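Side-chain contacts in glycoside Hydrolase (Bacteroides uniformis, PDB 5T99), which probably hydrolyses galactosidic linkages of agarose-derived sugars as a family 2 glycoside hydrolase, and binds the galactose mimic d-galacto-isofagomine in its barrel pocket: residues A[190-195]-A[200-205]; A[258-263]-A[405-410]; A[256-259]-A[265-268]; A[395-400]-A[439-444]. All coordinates share one frame; numbering follows the deposited sequence.

Interaction 1. Residues A[190-195]-A[200-205]; sequences TTPTVT and VVQIET. With EDO (1,2-ethanediol), chain K.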
loop_
_atom_site.group_PDB
_atom_site.type_symbol
_atom_site.label_atom_id
_atom_site.label_comp_id
_atom_site.label_asym_id
_atom_site.label_seq_id
_atom_site.Cartn_x
_atom_site.Cartn_y
_atom_site.Cartn_z
ATOM N N THR A 190 -2.028 -24.005 -1.043
ATOM C CA THR A 190 -3.118 -23.769 -1.999
ATOM C C THR A 190 -4.400 -24.438 -1.509
ATOM O O THR A 190 -4.362 -25.229 -0.560
ATOM C CB THR A 190 -2.751 -24.279 -3.406
ATOM O OG1 THR A 190 -2.355 -25.671 -3.361
ATOM C CG2 THR A 190 -1.609 -23.423 -3.990
ATOM N N THR A 191 -5.530 -24.098 -2.133
ATOM C CA THR A 191 -6.843 -24.650 -1.767
ATOM C C THR A 191 -7.618 -25.070 -3.020
ATOM O O THR A 191 -8.498 -24.337 -3.508
ATOM C CB THR A 191 -7.683 -23.670 -0.921
ATOM O OG1 THR A 191 -7.842 -22.431 -1.614
ATOM C CG2 THR A 191 -7.033 -23.412 0.407
ATOM N N PRO A 192 -7.291 -26.248 -3.564
ATOM C CA PRO A 192 -7.851 -26.633 -4.870
ATOM C C PRO A 192 -9.340 -26.989 -4.885
ATOM O O PRO A 192 -9.931 -27.117 -5.975
ATOM C CB PRO A 192 -6.985 -27.827 -5.295
ATOM C CG PRO A 192 -6.323 -28.306 -4.066
ATOM C CD PRO A 192 -6.192 -27.137 -3.147
ATOM N N THR A 193 -9.922 -27.186 -3.700
ATOM C CA THR A 193 -11.370 -27.275 -3.534
ATOM C C THR A 193 -11.788 -26.323 -2.428
ATOM O O THR A 193 -11.197 -26.340 -1.349
ATOM C CB THR A 193 -11.821 -28.704 -3.162
ATOM O OG1 THR A 193 -11.462 -29.621 -4.202
ATOM C CG2 THR A 193 -13.329 -28.760 -2.968
ATOM N N VAL A 194 -12.790 -25.487 -2.710
ATOM C CA VAL A 194 -13.374 -24.575 -1.709
ATOM C C VAL A 194 -14.887 -24.591 -1.853
ATOM O O VAL A 194 -15.421 -24.091 -2.841
ATOM C CB VAL A 194 -12.868 -23.127 -1.859
ATOM C CG1 VAL A 194 -13.566 -22.207 -0.858
ATOM C CG2 VAL A 194 -11.354 -23.062 -1.690
ATOM N N THR A 195 -15.558 -25.211 -0.883
ATOM C CA THR A 195 -17.023 -25.250 -0.805
ATOM C C THR A 195 -17.406 -24.983 0.641
ATOM O O THR A 195 -16.576 -25.096 1.533
ATOM C CB THR A 195 -17.618 -26.614 -1.249
ATOM O OG1 THR A 195 -17.300 -27.627 -0.296
ATOM C CG2 THR A 195 -17.070 -27.054 -2.580
ATOM N N VAL A 200 -10.217 -28.198 0.722
ATOM C CA VAL A 200 -9.021 -29.022 0.745
ATOM C C VAL A 200 -7.845 -28.071 0.727
ATOM O O VAL A 200 -7.780 -27.192 -0.132
ATOM C CB VAL A 200 -8.957 -29.965 -0.471
ATOM C CG1 VAL A 200 -7.663 -30.777 -0.468
ATOM C CG2 VAL A 200 -10.156 -30.893 -0.473
ATOM N N VAL A 201 -6.945 -28.232 1.700
ATOM C CA VAL A 201 -5.735 -27.427 1.821
ATOM C C VAL A 201 -4.565 -28.288 1.378
ATOM O O VAL A 201 -4.276 -29.302 2.000
ATOM C CB VAL A 201 -5.508 -26.981 3.271
ATOM C CG1 VAL A 201 -4.183 -26.243 3.406
ATOM C CG2 VAL A 201 -6.666 -26.106 3.756
ATOM N N GLN A 202 -3.908 -27.880 0.299
ATOM C CA GLN A 202 -2.781 -28.595 -0.268
ATOM C C GLN A 202 -1.526 -27.830 0.119
ATOM O O GLN A 202 -1.496 -26.604 0.028
ATOM C CB GLN A 202 -2.941 -28.679 -1.799
ATOM C CG GLN A 202 -1.774 -29.316 -2.550
ATOM C CD GLN A 202 -1.967 -29.305 -4.058
ATOM O OE1 GLN A 202 -1.199 -28.685 -4.803
ATOM N NE2 GLN A 202 -2.979 -29.996 -4.514
ATOM N N ILE A 203 -0.496 -28.548 0.561
ATOM C CA ILE A 203 0.717 -27.925 1.118
ATOM C C ILE A 203 1.971 -28.570 0.550
ATOM O O ILE A 203 2.164 -29.781 0.686
ATOM C CB ILE A 203 0.760 -28.024 2.656
ATOM C CG1 ILE A 203 -0.485 -27.362 3.278
ATOM C CG2 ILE A 203 2.041 -27.378 3.195
ATOM C CD1 ILE A 203 -0.691 -27.690 4.743
ATOM N N GLU A 204 2.811 -27.750 -0.081
ATOM C CA GLU A 204 4.122 -28.174 -0.551
ATOM C C GLU A 204 5.182 -27.711 0.431
ATOM O O GLU A 204 5.298 -26.520 0.680
ATOM C CB GLU A 204 4.443 -27.599 -1.931
ATOM C CG GLU A 204 5.712 -28.181 -2.547
ATOM C CD GLU A 204 6.211 -27.355 -3.711
ATOM O OE1 GLU A 204 5.948 -27.745 -4.857
ATOM O OE2 GLU A 204 6.840 -26.310 -3.467
ATOM N N THR A 205 5.956 -28.658 0.957
ATOM C CA THR A 205 7.029 -28.364 1.902
ATOM C C THR A 205 8.380 -28.578 1.207
ATOM O O THR A 205 8.590 -29.600 0.564
ATOM C CB THR A 205 6.937 -29.269 3.153
ATOM O OG1 THR A 205 5.592 -29.277 3.637
ATOM C CG2 THR A 205 7.852 -28.789 4.266
HETATM C C1 EDO K . 7.287 -25.697 -6.777
HETATM O O1 EDO K . 7.172 -27.040 -7.272
HETATM C C2 EDO K . 6.827 -24.660 -7.795
HETATM O O2 EDO K . 7.758 -23.572 -7.866
HETATM O O HOH W 1 0.109 -26.199 -2.502
HETATM O O HOH W 2 -3.217 -26.089 -5.903
#
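Val200 meets Thr193 near the turn of the antiparallel hairpin formed by strands 180-194 and 198-209. Val200 N donates to Thr193 O at 2.9 Å, and Val200 CG2 packs on Thr193 CB at 3.8 Å. Val200 O lies where the partner chain turns its corner at Pro192, and receives a CA-H...O contact from Thr191 CA at 3.2 Å. The CB of Val201 points away, while its CA makes a similar contact with Thr190 O. Gln202 forms a hydrogen-bonded pair with Thr190: Thr190 N reaches Gln202 O at 2.9 Å, almost straight at 170°, and Gln202 N reaches Thr190 O at 2.8 Å. Their side chains run side by side. Thr190 OG1, set between the backbone N and the carbonyl carbon (chi1 54°), rests 3.4 Å from Gln202 CB and takes part in bonds with two waters, each weakly bonded in turn to Gln202. The extended glutamine crosses the proline ring, with Gln202 NE2 3.8 Å from Pro192 CG. Strand 198-209 is the middle one of three, so Val201 and Ile203 also bond through their backbones to Ile252 and Ala250 of strand 245-255, while Ile203 packs on His221 of strand 215-224.

Interaction 2. Residues A[258-263]-A[405-410]; sequences NIWGQK and NHPSVI. With EDO (1,2-ethanediol), chain J.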
loop_
_atom_site.group_PDB
_atom_site.type_symbol
_atom_site.label_atom_id
_atom_site.label_comp_id
_atom_site.label_asym_id
_atom_site.label_seq_id
_atom_site.Cartn_x
_atom_site.Cartn_y
_atom_site.Cartn_z
ATOM N N ASN A 258 -13.964 -21.839 7.534
ATOM C CA ASN A 258 -14.185 -20.400 7.591
ATOM C C ASN A 258 -13.609 -19.822 6.300
ATOM O O ASN A 258 -12.391 -19.810 6.102
ATOM C CB ASN A 258 -13.501 -19.783 8.806
ATOM C CG ASN A 258 -14.012 -20.340 10.125
ATOM O OD1 ASN A 258 -13.234 -20.811 10.959
ATOM N ND2 ASN A 258 -15.310 -20.285 10.324
ATOM N N ILE A 259 -14.503 -19.388 5.415
ATOM C CA ILE A 259 -14.132 -18.934 4.074
ATOM C C ILE A 259 -13.592 -17.511 4.178
ATOM O O ILE A 259 -14.244 -16.650 4.774
ATOM C CB ILE A 259 -15.355 -18.932 3.119
ATOM C CG1 ILE A 259 -15.987 -20.330 2.992
ATOM C CG2 ILE A 259 -14.990 -18.379 1.746
ATOM C CD1 ILE A 259 -15.133 -21.363 2.308
ATOM N N TRP A 260 -12.407 -17.274 3.614
ATOM C CA TRP A 260 -11.866 -15.914 3.483
ATOM C C TRP A 260 -12.693 -15.206 2.423
ATOM O O TRP A 260 -12.837 -15.705 1.290
ATOM C CB TRP A 260 -10.383 -15.923 3.095
ATOM C CG TRP A 260 -9.717 -14.550 2.993
ATOM C CD1 TRP A 260 -8.955 -13.935 3.952
ATOM C CD2 TRP A 260 -9.724 -13.661 1.861
ATOM N NE1 TRP A 260 -8.502 -12.723 3.494
ATOM C CE2 TRP A 260 -8.965 -12.521 2.224
ATOM C CE3 TRP A 260 -10.306 -13.710 0.589
ATOM C CZ2 TRP A 260 -8.770 -11.435 1.359
ATOM C CZ3 TRP A 260 -10.118 -12.632 -0.278
ATOM C CH2 TRP A 260 -9.349 -11.504 0.116
ATOM N N GLY A 261 -13.271 -14.073 2.812
ATOM C CA GLY A 261 -14.061 -13.226 1.913
ATOM C C GLY A 261 -13.924 -11.770 2.319
ATOM O O GLY A 261 -13.328 -11.471 3.342
ATOM N N GLN A 262 -14.492 -10.871 1.518
ATOM C CA GLN A 262 -14.298 -9.420 1.711
ATOM C C GLN A 262 -14.972 -8.899 2.974
ATOM O O GLN A 262 -14.400 -8.064 3.661
ATOM C CB GLN A 262 -14.732 -8.617 0.468
ATOM C CG GLN A 262 -14.021 -9.098 -0.788
ATOM C CD GLN A 262 -13.726 -7.996 -1.796
ATOM O OE1 GLN A 262 -14.605 -7.569 -2.542
ATOM N NE2 GLN A 262 -12.473 -7.560 -1.844
ATOM N N LYS A 263 -16.163 -9.408 3.289
ATOM C CA LYS A 263 -16.850 -9.042 4.527
ATOM C C LYS A 263 -16.216 -9.742 5.724
ATOM O O LYS A 263 -16.053 -9.129 6.780
ATOM C CB LYS A 263 -18.342 -9.397 4.475
ATOM C CG LYS A 263 -19.150 -8.707 3.386
ATOM C CD LYS A 263 -19.122 -7.184 3.508
ATOM C CE LYS A 263 -18.153 -6.550 2.506
ATOM N NZ LYS A 263 -17.986 -5.079 2.702
ATOM N N ASN A 405 1.235 -17.257 -1.036
ATOM C CA ASN A 405 0.347 -17.705 0.035
ATOM C C ASN A 405 -0.652 -16.665 0.525
ATOM O O ASN A 405 -1.579 -17.028 1.252
ATOM C CB ASN A 405 1.170 -18.212 1.210
ATOM C CG ASN A 405 2.091 -19.330 0.805
ATOM O OD1 ASN A 405 1.656 -20.266 0.129
ATOM N ND2 ASN A 405 3.369 -19.248 1.190
ATOM N N HIS A 406 -0.488 -15.396 0.158
ATOM C CA HIS A 406 -1.445 -14.360 0.576
ATOM C C HIS A 406 -2.794 -14.574 -0.104
ATOM O O HIS A 406 -2.862 -14.568 -1.329
ATOM C CB HIS A 406 -0.946 -12.967 0.189
ATOM C CG HIS A 406 0.216 -12.478 0.992
ATOM N ND1 HIS A 406 0.114 -12.131 2.321
ATOM C CD2 HIS A 406 1.499 -12.227 0.636
ATOM C CE1 HIS A 406 1.291 -11.707 2.752
ATOM N NE2 HIS A 406 2.151 -11.769 1.754
ATOM N N PRO A 407 -3.877 -14.759 0.663
ATOM C CA PRO A 407 -5.187 -14.884 -0.006
ATOM C C PRO A 407 -5.686 -13.591 -0.660
ATOM O O PRO A 407 -6.540 -13.657 -1.539
ATOM C CB PRO A 407 -6.122 -15.284 1.135
ATOM C CG PRO A 407 -5.470 -14.750 2.350
ATOM C CD PRO A 407 -4.006 -14.970 2.117
ATOM N N SER A 408 -5.169 -12.438 -0.234
ATOM C CA SER A 408 -5.512 -11.156 -0.851
ATOM C C SER A 408 -5.076 -11.086 -2.315
ATOM O O SER A 408 -5.758 -10.490 -3.115
ATOM C CB SER A 408 -4.899 -9.979 -0.074
ATOM O OG SER A 408 -3.483 -10.049 -0.055
ATOM N N VAL A 409 -3.948 -11.699 -2.664
ATOM C CA VAL A 409 -3.388 -11.561 -4.027
ATOM C C VAL A 409 -4.198 -12.400 -5.009
ATOM O O VAL A 409 -4.365 -13.600 -4.803
ATOM C CB VAL A 409 -1.898 -11.970 -4.095
ATOM C CG1 VAL A 409 -1.378 -11.863 -5.516
ATOM C CG2 VAL A 409 -1.080 -11.091 -3.168
ATOM N N ILE A 410 -4.713 -11.758 -6.051
ATOM C CA ILE A 410 -5.507 -12.452 -7.067
ATOM C C ILE A 410 -4.924 -12.411 -8.467
ATOM O O ILE A 410 -5.364 -13.192 -9.307
ATOM C CB ILE A 410 -6.979 -11.961 -7.112
ATOM C CG1 ILE A 410 -7.076 -10.441 -7.357
ATOM C CG2 ILE A 410 -7.674 -12.342 -5.812
ATOM C CD1 ILE A 410 -8.460 -9.964 -7.743
HETATM C C1 EDO J . -3.647 -19.234 -1.284
HETATM O O1 EDO J . -2.334 -19.582 -1.794
HETATM C C2 EDO J . -3.829 -19.601 0.194
HETATM O O2 EDO J . -4.039 -18.446 1.035
#
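At the N-terminal end of the TIM-barrel strand 409-416, Pro407 lies against the indole of Trp260, which a loop of the preceding domain holds up to the barrel. The contact is CH-pi: Pro407 CG stands 4.0 Å from the centroid of the five-membered ring of Trp260, 16° off its normal. Pro407 CB follows over the same face, 4.0 Å from Trp260 CD2. With CG anti to the backbone N (chi1 -178°), Trp260 extends its ring toward the 405-410 segment. Its six-membered ring reaches further, Trp260 CZ2 lying 3.9 Å from Ser408 CA and Trp260 CH2 3.9 Å from Pro407 O. No hydrogen bond joins the two segments directly; instead Asp361 of helix 354-363 links them, its O taking the indole N-H of Trp260 and its carboxylate bonding Ser408 OG and His406 ND1. Arg291 NE bonds Pro407 O. Without the indole, as with a leucine at Trp260, Asp361 O would probably lose its N-H donor and Pro407 the ring face it packs on. Asn416 and Glu417, which line the d-galacto-isofagomine pocket, lie at the other end of this strand: a domain interface at the TIM-barrel pole remote from the sugar site.

Interaction 3. Residues A[256-259]-A[265-268]; sequences NPNI and PYMY. With EDO (1,2-ethanediol), chain E.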
loop_
_atom_site.group_PDB
_atom_site.type_symbol
_atom_site.label_atom_id
_atom_site.label_comp_id
_atom_site.label_asym_id
_atom_site.label_seq_id
_atom_site.Cartn_x
_atom_site.Cartn_y
_atom_site.Cartn_z
ATOM N N ASN A 256 -16.505 -27.731 7.021
ATOM C CA ASN A 256 -17.149 -26.479 7.443
ATOM C C ASN A 256 -16.159 -25.323 7.616
ATOM O O ASN A 256 -16.135 -24.664 8.662
ATOM C CB ASN A 256 -17.930 -26.719 8.731
ATOM C CG ASN A 256 -18.934 -27.841 8.586
ATOM O OD1 ASN A 256 -18.821 -28.886 9.241
ATOM N ND2 ASN A 256 -19.911 -27.645 7.706
ATOM N N PRO A 257 -15.327 -25.084 6.583
ATOM C CA PRO A 257 -14.257 -24.095 6.694
ATOM C C PRO A 257 -14.773 -22.664 6.869
ATOM O O PRO A 257 -15.876 -22.341 6.429
ATOM C CB PRO A 257 -13.529 -24.231 5.354
ATOM C CG PRO A 257 -14.619 -24.638 4.419
ATOM C CD PRO A 257 -15.411 -25.626 5.216
ATOM N N ASN A 258 -13.964 -21.839 7.534
ATOM C CA ASN A 258 -14.185 -20.400 7.591
ATOM C C ASN A 258 -13.609 -19.822 6.300
ATOM O O ASN A 258 -12.391 -19.810 6.102
ATOM C CB ASN A 258 -13.501 -19.783 8.806
ATOM C CG ASN A 258 -14.012 -20.340 10.125
ATOM O OD1 ASN A 258 -13.234 -20.811 10.959
ATOM N ND2 ASN A 258 -15.310 -20.285 10.324
ATOM N N ILE A 259 -14.503 -19.388 5.415
ATOM C CA ILE A 259 -14.132 -18.934 4.074
ATOM C C ILE A 259 -13.592 -17.511 4.178
ATOM O O ILE A 259 -14.244 -16.650 4.774
ATOM C CB ILE A 259 -15.355 -18.932 3.119
ATOM C CG1 ILE A 259 -15.987 -20.330 2.992
ATOM C CG2 ILE A 259 -14.990 -18.379 1.746
ATOM C CD1 ILE A 259 -15.133 -21.363 2.308
ATOM N N PRO A 265 -12.883 -11.666 6.379
ATOM C CA PRO A 265 -11.540 -12.045 5.930
ATOM C C PRO A 265 -10.817 -12.932 6.951
ATOM O O PRO A 265 -9.798 -12.549 7.555
ATOM C CB PRO A 265 -10.861 -10.691 5.754
ATOM C CG PRO A 265 -11.486 -9.843 6.816
ATOM C CD PRO A 265 -12.910 -10.275 6.878
ATOM N N TYR A 266 -11.354 -14.136 7.106
ATOM C CA TYR A 266 -10.891 -15.062 8.103
ATOM C C TYR A 266 -9.557 -15.690 7.671
ATOM O O TYR A 266 -9.442 -16.192 6.559
ATOM C CB TYR A 266 -11.950 -16.140 8.321
ATOM C CG TYR A 266 -11.681 -17.004 9.518
ATOM C CD1 TYR A 266 -12.364 -16.789 10.721
ATOM C CD2 TYR A 266 -10.742 -18.045 9.455
ATOM C CE1 TYR A 266 -12.136 -17.593 11.825
ATOM C CE2 TYR A 266 -10.500 -18.858 10.546
ATOM C CZ TYR A 266 -11.196 -18.630 11.736
ATOM O OH TYR A 266 -10.941 -19.438 12.826
ATOM N N MET A 267 -8.585 -15.669 8.580
ATOM C CA MET A 267 -7.239 -16.154 8.338
ATOM C C MET A 267 -6.953 -17.347 9.223
ATOM O O MET A 267 -7.334 -17.363 10.393
ATOM C CB MET A 267 -6.223 -15.059 8.677
ATOM C CG MET A 267 -6.263 -13.854 7.737
ATOM S SD MET A 267 -5.897 -14.318 6.040
ATOM C CE MET A 267 -4.146 -14.683 6.154
ATOM N N TYR A 268 -6.283 -18.335 8.649
ATOM C CA TYR A 268 -5.765 -19.481 9.384
ATOM C C TYR A 268 -4.273 -19.274 9.512
ATOM O O TYR A 268 -3.694 -18.471 8.795
ATOM C CB TYR A 268 -6.047 -20.792 8.629
ATOM C CG TYR A 268 -7.472 -21.283 8.712
ATOM C CD1 TYR A 268 -7.876 -22.141 9.729
ATOM C CD2 TYR A 268 -8.417 -20.889 7.780
ATOM C CE1 TYR A 268 -9.187 -22.605 9.812
ATOM C CE2 TYR A 268 -9.739 -21.338 7.848
ATOM C CZ TYR A 268 -10.120 -22.206 8.860
ATOM O OH TYR A 268 -11.415 -22.658 8.925
HETATM C C1 EDO E . -16.559 -26.963 12.771
HETATM O O1 EDO E . -15.127 -26.884 12.850
HETATM C C2 EDO E . -16.996 -28.427 12.682
HETATM O O2 EDO E . -16.694 -28.990 11.394
HETATM O O HOH W 3 -10.098 -18.563 5.358
#
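Asn258 lays its side chain over one face of the Tyr266 ring, with Asn258 CB 3.3 Å above the plane at the ring centre. Both residues belong to the loop between strands 245-255 and 268-276, which carries the chain from one sheet to the other in the all-beta domain ahead of the barrel, an immunoglobulin-like sandwich in family 2 enzymes. Beyond CB the amide moves out toward the phenol end, and Asn258 OD1 comes within 3.1 Å of Tyr266 CZ, the amide and ring planes standing 40° apart. Asn258 CG lies beside its own backbone N (chi1 -61°), which keeps the amide close to the Tyr268 hydroxyl as well. There the backbone supplies the bond: Asn258 N donates to Tyr268 OH at 3.0 Å, nearly straight at 169°. The two tyrosines also meet, Tyr266 CE2 sitting 3.7 Å above the centre of the Tyr268 ring. Tyr266 OH is bonded to Ala226 N, which ties the far end of this ring to a neighbouring loop. A serine in place of Tyr266 would probably leave Asn258 CB without its aromatic support, open a gap beside the Tyr268 face and deprive Ala226 N of its partner. At its edge, near the ring plane, Tyr268 CE2 approaches Asn258 O at 3.5 Å, and a water donates to this same oxygen and to Tyr266 O, at 2.7 Å each.

Interaction 4. Residues A[395-400]-A[439-444]; sequences DLTSLI and RELDPT. With EDO (1,2-ethanediol), chain L.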
loop_
_atom_site.group_PDB
_atom_site.type_symbol
_atom_site.label_atom_id
_atom_site.label_comp_id
_atom_site.label_asym_id
_atom_site.label_seq_id
_atom_site.Cartn_x
_atom_site.Cartn_y
_atom_site.Cartn_z
ATOM N N ASP A 395 13.913 -11.821 -9.936
ATOM C CA ASP A 395 13.023 -10.920 -9.202
ATOM C C ASP A 395 11.549 -11.321 -9.275
ATOM O O ASP A 395 10.846 -11.255 -8.266
ATOM C CB ASP A 395 13.220 -9.453 -9.621
ATOM C CG ASP A 395 14.469 -8.838 -9.014
ATOM O OD1 ASP A 395 14.756 -9.144 -7.827
ATOM O OD2 ASP A 395 15.165 -8.057 -9.722
ATOM N N LEU A 396 11.083 -11.731 -10.447
ATOM C CA LEU A 396 9.699 -12.154 -10.566
ATOM C C LEU A 396 9.484 -13.474 -9.816
ATOM O O LEU A 396 8.451 -13.658 -9.155
ATOM C CB LEU A 396 9.280 -12.290 -12.021
ATOM C CG LEU A 396 7.842 -12.750 -12.255
ATOM C CD1 LEU A 396 6.847 -11.788 -11.630
ATOM C CD2 LEU A 396 7.591 -12.876 -13.738
ATOM N N THR A 397 10.454 -14.380 -9.923
ATOM C CA THR A 397 10.430 -15.601 -9.145
ATOM C C THR A 397 10.391 -15.276 -7.649
ATOM O O THR A 397 9.565 -15.825 -6.923
ATOM C CB THR A 397 11.610 -16.532 -9.486
ATOM O OG1 THR A 397 11.474 -16.978 -10.840
ATOM C CG2 THR A 397 11.659 -17.769 -8.539
ATOM N N SER A 398 11.247 -14.360 -7.209
ATOM C CA SER A 398 11.289 -13.954 -5.791
ATOM C C SER A 398 9.963 -13.363 -5.303
ATOM O O SER A 398 9.533 -13.650 -4.187
ATOM C CB SER A 398 12.422 -12.955 -5.541
ATOM O OG SER A 398 12.442 -12.580 -4.182
ATOM N N LEU A 399 9.317 -12.557 -6.141
ATOM C CA LEU A 399 8.011 -11.992 -5.822
ATOM C C LEU A 399 6.942 -13.086 -5.618
ATOM O O LEU A 399 6.199 -13.077 -4.641
ATOM C CB LEU A 399 7.569 -11.039 -6.937
ATOM C CG LEU A 399 6.125 -10.529 -6.890
ATOM C CD1 LEU A 399 5.928 -9.682 -5.638
ATOM C CD2 LEU A 399 5.771 -9.766 -8.159
ATOM N N ILE A 400 6.849 -14.005 -6.567
ATOM C CA ILE A 400 5.808 -15.030 -6.524
ATOM C C ILE A 400 6.048 -16.005 -5.361
ATOM O O ILE A 400 5.106 -16.374 -4.669
ATOM C CB ILE A 400 5.680 -15.737 -7.884
ATOM C CG1 ILE A 400 5.124 -14.742 -8.910
ATOM C CG2 ILE A 400 4.778 -16.965 -7.789
ATOM C CD1 ILE A 400 5.246 -15.197 -10.343
ATOM N N ARG A 439 2.925 -18.601 -14.800
ATOM C CA ARG A 439 2.222 -19.867 -14.983
ATOM C C ARG A 439 2.993 -21.055 -14.418
ATOM O O ARG A 439 2.389 -21.972 -13.883
ATOM C CB ARG A 439 1.887 -20.113 -16.464
ATOM C CG ARG A 439 0.803 -21.175 -16.645
ATOM C CD ARG A 439 0.397 -21.435 -18.094
ATOM N NE ARG A 439 0.198 -20.210 -18.879
ATOM C CZ ARG A 439 1.097 -19.655 -19.696
ATOM N NH1 ARG A 439 2.309 -20.182 -19.882
ATOM N NH2 ARG A 439 0.789 -18.541 -20.333
ATOM N N GLU A 440 4.319 -21.032 -14.551
ATOM C CA GLU A 440 5.179 -22.104 -14.039
ATOM C C GLU A 440 5.153 -22.098 -12.516
ATOM O O GLU A 440 4.997 -23.157 -11.921
ATOM C CB GLU A 440 6.609 -22.018 -14.645
ATOM C CG GLU A 440 7.835 -22.364 -13.771
ATOM C CD GLU A 440 9.164 -21.803 -14.361
ATOM O OE1 GLU A 440 9.371 -21.926 -15.602
ATOM O OE2 GLU A 440 9.996 -21.216 -13.603
ATOM N N LEU A 441 5.257 -20.920 -11.895
ATOM C CA LEU A 441 5.427 -20.823 -10.434
ATOM C C LEU A 441 4.136 -20.812 -9.626
ATOM O O LEU A 441 4.097 -21.365 -8.542
ATOM C CB LEU A 441 6.253 -19.592 -10.065
ATOM C CG LEU A 441 7.709 -19.649 -10.525
ATOM C CD1 LEU A 441 8.361 -18.294 -10.321
ATOM C CD2 LEU A 441 8.509 -20.747 -9.823
ATOM N N ASP A 442 3.095 -20.167 -10.138
ATOM C CA ASP A 442 1.798 -20.127 -9.458
ATOM C C ASP A 442 0.646 -20.073 -10.481
ATOM O O ASP A 442 0.147 -18.981 -10.820
ATOM C CB ASP A 442 1.724 -18.947 -8.471
ATOM C CG ASP A 442 0.414 -18.910 -7.707
ATOM O OD1 ASP A 442 -0.069 -20.006 -7.325
ATOM O OD2 ASP A 442 -0.144 -17.796 -7.494
ATOM N N PRO A 443 0.209 -21.257 -10.965
ATOM C CA PRO A 443 -0.964 -21.297 -11.850
ATOM C C PRO A 443 -2.307 -21.045 -11.156
ATOM O O PRO A 443 -3.314 -21.006 -11.848
ATOM C CB PRO A 443 -0.922 -22.710 -12.429
ATOM C CG PRO A 443 -0.223 -23.509 -11.388
ATOM C CD PRO A 443 0.797 -22.596 -10.775
ATOM N N THR A 444 -2.323 -20.856 -9.829
ATOM C CA THR A 444 -3.578 -20.599 -9.085
ATOM C C THR A 444 -4.060 -19.145 -9.148
ATOM O O THR A 444 -5.096 -18.811 -8.548
ATOM C CB THR A 444 -3.467 -20.984 -7.588
ATOM O OG1 THR A 444 -2.697 -20.003 -6.887
ATOM C CG2 THR A 444 -2.840 -22.363 -7.420
HETATM C C1 EDO L . 2.584 -25.983 -10.392
HETATM O O1 EDO L . 3.639 -25.449 -11.195
HETATM C C2 EDO L . 2.748 -25.554 -8.938
HETATM O O2 EDO L . 4.110 -25.680 -8.533
HETATM O O HOH W 4 11.910 -19.462 -11.699
#
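Van der Waals contacts join the two segments first, with Leu441 CD1 set against the flank of Thr397. This methyl lies 3.4 Å from Thr397 OG1 and 3.8 Å from Thr397 CG2, the two side chains crossing at about a right angle. One turn on, Ile400 CG2, anti to the backbone N, is the branch that touches Leu441 CB at 3.8 Å and Asp442 CB at 3.7 Å. The same branch therefore spans the last helical residue and the first one after it. Helices 388-403 and 427-441 are outer helices of the TIM barrel that flank strand 409-416 in sequence, and the contact brings the body of the first against the C-terminal end of the second. Polar contacts across the pair pass through water: one molecule donates to Thr397 OG1 at 2.7 Å and to Glu440 OE2 at 3.2 Å, while Thr397 OG1 also bonds Lys393 O in its own helix. Hydrogen bonds and one salt bridge gather at the Asp442 carboxylate. Thr444 OG1 donates to Asp442 OD1 at 2.7 Å from the syn side, 20° out of the carboxylate plane, and Tyr188 OH bonds the same oxygen. Asp442 OD2 forms a salt bridge with Arg445 and a hydrogen bond with Trp412 NE1, a setting likely to favour the charged carboxylate and to fix its rotation.

How the interactions relate
Interactions 1 and 3 lie within the beta domain ahead of the barrel, interaction 4 lies in the TIM barrel, and interaction 2 bridges the two. Along the chain interaction 1 closes before interactions 2 and 3 open from a shared stretch, Asn258 and Ile259; the segments of 2 and 4 then alternate. Centres of 2 and 3 are about 9 Å apart, and Met267 SD touches both Trp260 and Pro407. Interaction 1 sits about 13 Å from each of them, centre to centre, with Val194 packing on Ile259. It also meets interaction 4, about 17 Å away between centres, through Thr190 and Thr444. The beta domain thus meets the barrel through interaction 2 and the Thr190-Thr444 contact, among others.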